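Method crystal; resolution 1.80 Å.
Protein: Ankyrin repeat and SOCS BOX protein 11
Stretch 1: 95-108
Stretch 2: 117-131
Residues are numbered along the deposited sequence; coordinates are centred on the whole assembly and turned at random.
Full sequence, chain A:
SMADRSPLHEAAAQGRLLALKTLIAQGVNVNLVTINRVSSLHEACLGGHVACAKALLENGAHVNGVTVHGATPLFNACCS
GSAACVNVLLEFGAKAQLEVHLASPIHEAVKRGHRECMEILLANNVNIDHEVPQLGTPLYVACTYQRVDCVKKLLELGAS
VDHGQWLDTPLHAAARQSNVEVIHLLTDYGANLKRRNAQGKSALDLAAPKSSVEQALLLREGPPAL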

# COMPACT_ATOMS: atom_id res chain seq x y z
N LYS A 95 13.01 -7.20 0.51
CA LYS A 95 12.99 -6.36 -0.69
C LYS A 95 11.77 -5.44 -0.67
O LYS A 95 10.64 -5.91 -0.56
CB LYS A 95 12.98 -7.23 -1.95
CG LYS A 95 13.07 -6.45 -3.25
N ALA A 96 12.00 -4.14 -0.78
CA ALA A 96 10.93 -3.15 -0.61
C ALA A 96 10.02 -3.03 -1.83
O ALA A 96 8.80 -2.89 -1.68
CB ALA A 96 11.53 -1.79 -0.27
N GLN A 97 10.61 -3.05 -3.02
CA GLN A 97 9.85 -3.02 -4.27
C GLN A 97 10.09 -4.32 -5.03
O GLN A 97 11.24 -4.72 -5.25
CB GLN A 97 10.24 -1.81 -5.13
CG GLN A 97 9.41 -1.66 -6.40
CD GLN A 97 9.73 -0.41 -7.19
OE1 GLN A 97 10.19 0.59 -6.64
NE2 GLN A 97 9.50 -0.45 -8.50
N LEU A 98 9.01 -4.98 -5.42
CA LEU A 98 9.07 -6.34 -5.95
C LEU A 98 8.79 -6.41 -7.45
O LEU A 98 8.26 -5.47 -8.04
CB LEU A 98 8.08 -7.23 -5.20
CG LEU A 98 8.24 -7.28 -3.68
CD1 LEU A 98 7.10 -8.09 -3.05
CD2 LEU A 98 9.58 -7.87 -3.28
N GLU A 99 9.14 -7.54 -8.06
CA GLU A 99 8.87 -7.78 -9.47
C GLU A 99 7.36 -7.80 -9.75
O GLU A 99 6.55 -7.95 -8.83
CB GLU A 99 9.51 -9.09 -9.93
CG GLU A 99 9.08 -10.32 -9.14
N VAL A 100 7.00 -7.66 -11.02
CA VAL A 100 5.63 -7.34 -11.42
C VAL A 100 4.58 -8.37 -10.98
O VAL A 100 3.44 -8.01 -10.71
CB VAL A 100 5.53 -7.18 -12.96
CG1 VAL A 100 5.86 -8.49 -13.66
CG2 VAL A 100 4.15 -6.66 -13.36
N HIS A 101 4.96 -9.65 -10.92
CA HIS A 101 3.99 -10.69 -10.59
C HIS A 101 3.82 -10.90 -9.08
O HIS A 101 3.11 -11.81 -8.65
CB HIS A 101 4.40 -12.01 -11.26
CG HIS A 101 4.36 -11.95 -12.75
ND1 HIS A 101 5.34 -12.51 -13.55
CD2 HIS A 101 3.46 -11.40 -13.60
CE1 HIS A 101 5.05 -12.30 -14.82
NE2 HIS A 101 3.91 -11.63 -14.88
N LEU A 102 4.46 -10.05 -8.28
CA LEU A 102 4.32 -10.10 -6.83
C LEU A 102 3.48 -8.92 -6.35
O LEU A 102 3.52 -7.84 -6.93
CB LEU A 102 5.69 -10.09 -6.15
CG LEU A 102 6.61 -11.25 -6.53
CD1 LEU A 102 7.91 -11.16 -5.75
CD2 LEU A 102 5.93 -12.59 -6.29
N ALA A 103 2.71 -9.14 -5.28
CA ALA A 103 1.84 -8.10 -4.74
C ALA A 103 2.66 -6.94 -4.18
O ALA A 103 3.64 -7.16 -3.48
CB ALA A 103 0.92 -8.68 -3.68
N SER A 104 2.27 -5.71 -4.51
CA SER A 104 3.03 -4.52 -4.15
C SER A 104 2.72 -4.05 -2.73
O SER A 104 1.57 -3.72 -2.44
CB SER A 104 2.75 -3.38 -5.13
OG SER A 104 3.40 -2.19 -4.73
N PRO A 105 3.73 -3.99 -1.85
CA PRO A 105 3.47 -3.54 -0.48
C PRO A 105 2.99 -2.10 -0.38
O PRO A 105 2.04 -1.84 0.37
CB PRO A 105 4.83 -3.71 0.20
CG PRO A 105 5.52 -4.78 -0.58
CD PRO A 105 5.09 -4.56 -1.99
N ILE A 106 3.62 -1.16 -1.08
CA ILE A 106 3.27 0.24 -0.89
C ILE A 106 1.84 0.54 -1.36
O ILE A 106 1.14 1.33 -0.74
CB ILE A 106 4.27 1.20 -1.61
CG1 ILE A 106 4.09 2.63 -1.09
CG2 ILE A 106 4.12 1.13 -3.13
CD1 ILE A 106 5.09 3.62 -1.64
N HIS A 107 1.39 -0.12 -2.43
CA HIS A 107 0.04 0.13 -2.94
C HIS A 107 -1.03 -0.36 -1.97
O HIS A 107 -2.07 0.28 -1.81
CB HIS A 107 -0.14 -0.51 -4.31
CG HIS A 107 0.68 0.13 -5.38
ND1 HIS A 107 2.03 -0.11 -5.53
CD2 HIS A 107 0.35 1.04 -6.34
CE1 HIS A 107 2.50 0.61 -6.53
NE2 HIS A 107 1.50 1.31 -7.04
N GLU A 108 -0.77 -1.47 -1.29
CA GLU A 108 -1.70 -1.97 -0.28
C GLU A 108 -1.69 -1.06 0.95
O GLU A 108 -2.74 -0.77 1.52
CB GLU A 108 -1.35 -3.40 0.12
CG GLU A 108 -2.38 -4.05 1.05
CD GLU A 108 -3.74 -4.25 0.40
OE1 GLU A 108 -3.80 -4.31 -0.85
OE2 GLU A 108 -4.74 -4.35 1.14
N CYS A 117 3.71 3.32 7.17
CA CYS A 117 4.26 2.22 6.38
C CYS A 117 4.67 2.71 4.99
O CYS A 117 5.73 2.34 4.48
CB CYS A 117 3.24 1.08 6.28
SG CYS A 117 2.95 0.22 7.85
N MET A 118 3.83 3.55 4.38
CA MET A 118 4.14 4.16 3.09
C MET A 118 5.46 4.93 3.15
O MET A 118 6.33 4.76 2.30
CB MET A 118 3.00 5.08 2.66
CG MET A 118 3.15 5.71 1.28
SD MET A 118 2.00 7.09 1.01
CE MET A 118 2.73 8.34 2.07
N GLU A 119 5.60 5.78 4.16
CA GLU A 119 6.78 6.63 4.28
C GLU A 119 8.05 5.82 4.48
O GLU A 119 9.09 6.15 3.92
CB GLU A 119 6.61 7.63 5.43
CG GLU A 119 5.55 8.68 5.15
CD GLU A 119 5.52 9.77 6.20
OE1 GLU A 119 6.60 10.26 6.59
OE2 GLU A 119 4.41 10.15 6.63
N ILE A 120 7.96 4.76 5.28
CA ILE A 120 9.11 3.88 5.50
C ILE A 120 9.56 3.26 4.18
O ILE A 120 10.75 3.20 3.89
CB ILE A 120 8.79 2.77 6.52
CG1 ILE A 120 8.56 3.38 7.90
CG2 ILE A 120 9.93 1.75 6.59
CD1 ILE A 120 7.98 2.41 8.92
N LEU A 121 8.60 2.79 3.38
CA LEU A 121 8.93 2.18 2.09
C LEU A 121 9.58 3.19 1.15
O LEU A 121 10.53 2.87 0.44
CB LEU A 121 7.68 1.58 1.45
CG LEU A 121 7.10 0.34 2.14
CD1 LEU A 121 5.74 -0.01 1.55
CD2 LEU A 121 8.05 -0.84 2.02
N LEU A 122 9.05 4.41 1.13
CA LEU A 122 9.63 5.46 0.31
C LEU A 122 11.04 5.80 0.79
O LEU A 122 11.94 6.06 -0.01
CB LEU A 122 8.74 6.71 0.32
CG LEU A 122 7.38 6.53 -0.36
CD1 LEU A 122 6.53 7.79 -0.17
CD2 LEU A 122 7.54 6.20 -1.85
N ALA A 123 11.24 5.79 2.11
CA ALA A 123 12.56 6.03 2.68
C ALA A 123 13.53 4.91 2.30
O ALA A 123 14.75 5.10 2.31
CB ALA A 123 12.47 6.17 4.19
N ASN A 124 12.99 3.74 1.97
CA ASN A 124 13.80 2.61 1.54
C ASN A 124 13.82 2.47 0.02
O ASN A 124 14.01 1.38 -0.52
CB ASN A 124 13.30 1.33 2.21
CG ASN A 124 13.75 1.22 3.66
OD1 ASN A 124 14.71 0.52 3.98
ND2 ASN A 124 13.07 1.95 4.55
N ASN A 125 13.61 3.60 -0.65
CA ASN A 125 13.85 3.76 -2.08
C ASN A 125 12.88 3.01 -3.00
O ASN A 125 13.24 2.62 -4.11
CB ASN A 125 15.29 3.35 -2.42
CG ASN A 125 16.31 4.17 -1.65
OD1 ASN A 125 17.17 3.62 -0.96
ND2 ASN A 125 16.21 5.49 -1.75
N VAL A 126 11.64 2.83 -2.55
CA VAL A 126 10.58 2.42 -3.46
C VAL A 126 10.23 3.63 -4.34
O VAL A 126 10.12 4.75 -3.84
CB VAL A 126 9.32 1.93 -2.70
CG1 VAL A 126 8.16 1.68 -3.68
CG2 VAL A 126 9.62 0.66 -1.91
N ASN A 127 10.08 3.39 -5.64
CA ASN A 127 9.74 4.46 -6.59
C ASN A 127 8.40 5.11 -6.23
O ASN A 127 7.36 4.46 -6.24
CB ASN A 127 9.68 3.89 -8.01
CG ASN A 127 9.28 4.93 -9.05
OD1 ASN A 127 9.30 6.13 -8.79
ND2 ASN A 127 8.92 4.46 -10.24
N ILE A 128 8.44 6.39 -5.89
CA ILE A 128 7.23 7.09 -5.47
C ILE A 128 6.18 7.10 -6.59
O ILE A 128 4.98 7.21 -6.31
CB ILE A 128 7.55 8.54 -5.04
CG1 ILE A 128 6.37 9.14 -4.27
CG2 ILE A 128 7.95 9.39 -6.24
CD1 ILE A 128 6.72 10.41 -3.51
N ASP A 129 6.63 6.98 -7.83
CA ASP A 129 5.73 6.96 -8.99
C ASP A 129 5.57 5.56 -9.58
O ASP A 129 5.30 5.42 -10.77
CB ASP A 129 6.24 7.91 -10.08
CG ASP A 129 6.27 9.36 -9.64
OD1 ASP A 129 5.30 9.82 -9.01
OD2 ASP A 129 7.28 10.04 -9.92
N HIS A 130 5.74 4.53 -8.76
CA HIS A 130 5.64 3.15 -9.25
C HIS A 130 4.23 2.82 -9.71
O HIS A 130 3.33 2.65 -8.88
CB HIS A 130 6.07 2.17 -8.16
CG HIS A 130 6.06 0.74 -8.60
ND1 HIS A 130 5.97 -0.32 -7.72
CD2 HIS A 130 6.13 0.19 -9.84
CE1 HIS A 130 5.99 -1.46 -8.40
NE2 HIS A 130 6.08 -1.18 -9.68
N GLU A 131 4.03 2.71 -11.02
CA GLU A 131 2.71 2.36 -11.55
C GLU A 131 2.58 0.85 -11.73
O GLU A 131 3.12 0.29 -12.67
CB GLU A 131 2.43 3.06 -12.88
CG GLU A 131 1.02 2.73 -13.42
CD GLU A 131 0.67 3.44 -14.72
OE1 GLU A 131 1.45 4.31 -15.17
OE2 GLU A 131 -0.40 3.13 -15.28
O HOH W 1 9.95 1.68 -10.54
O HOH W 2 12.82 1.09 -7.00
O HOH W 3 5.96 -1.37 -5.05

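The apolar centre of the contact is Ile106, in the first turn of its helix, which gives up 112 Å² to the other stretch, the most of any residue. Its CA-to-CB bond points sideways, yet with chi1 and chi2 both t the branched side chain reaches several partners: Ile106 CD1 lies 3.6 Å from Leu122 CD2, Ile106 CG1 4.0 Å from Met118 CG, and Ile106 CG2 4.1 Å from Val126 CG1. Leu121, on the facing helix, points toward stretch 1 and packs its CD1 3.7 Å from Ile106 CB and 4.0 Å from Pro105 CB. Purely hydrocarbon side chains such as Ile106, Leu121 and Val126 suit this site, since they bring no polar group that needs a partner.

Val126 (chi1 t) extends the apolar patch past the helix end. Its CG2 sits 3.5 Å from Ala96 CB, with Ala96 CA and Val126 CA 6.3 Å apart; at this spacing the single methyl of Ala96, pointing toward stretch 2, is enough to make contact.

At the polar edge, Gln97, extended through chi1 and chi2 (both t), accepts a nearly linear hydrogen bond from the backbone, Asn127 N to Gln97 OE1, at 3.0 Å and 172°. Its amide also suits the water-lined edge: water 1 accepts from Gln97 NE2 and Asn127 ND2, each at 3.0 Å, while water 2 donates to Gln97 OE1 (2.7 Å) and Asn125 O (3.3 Å).

His130 points toward stretch 1 and has Gln97 NE2 over one ring face, 3.6 Å from His130 ND1. The edge of His107 approaches the His130 face in an offset pair, with centroids 5.5 Å apart and planes at 77°. His107 NE2 also donates a weak hydrogen bond to His130 O (2.9 Å, 129°), while its ND1 is hydrogen-bonded to the N-cap Ser104 OG at 2.6 Å. Water 3 bridges Ser104 OG (2.7 Å) and His130 ND1 (2.9 Å).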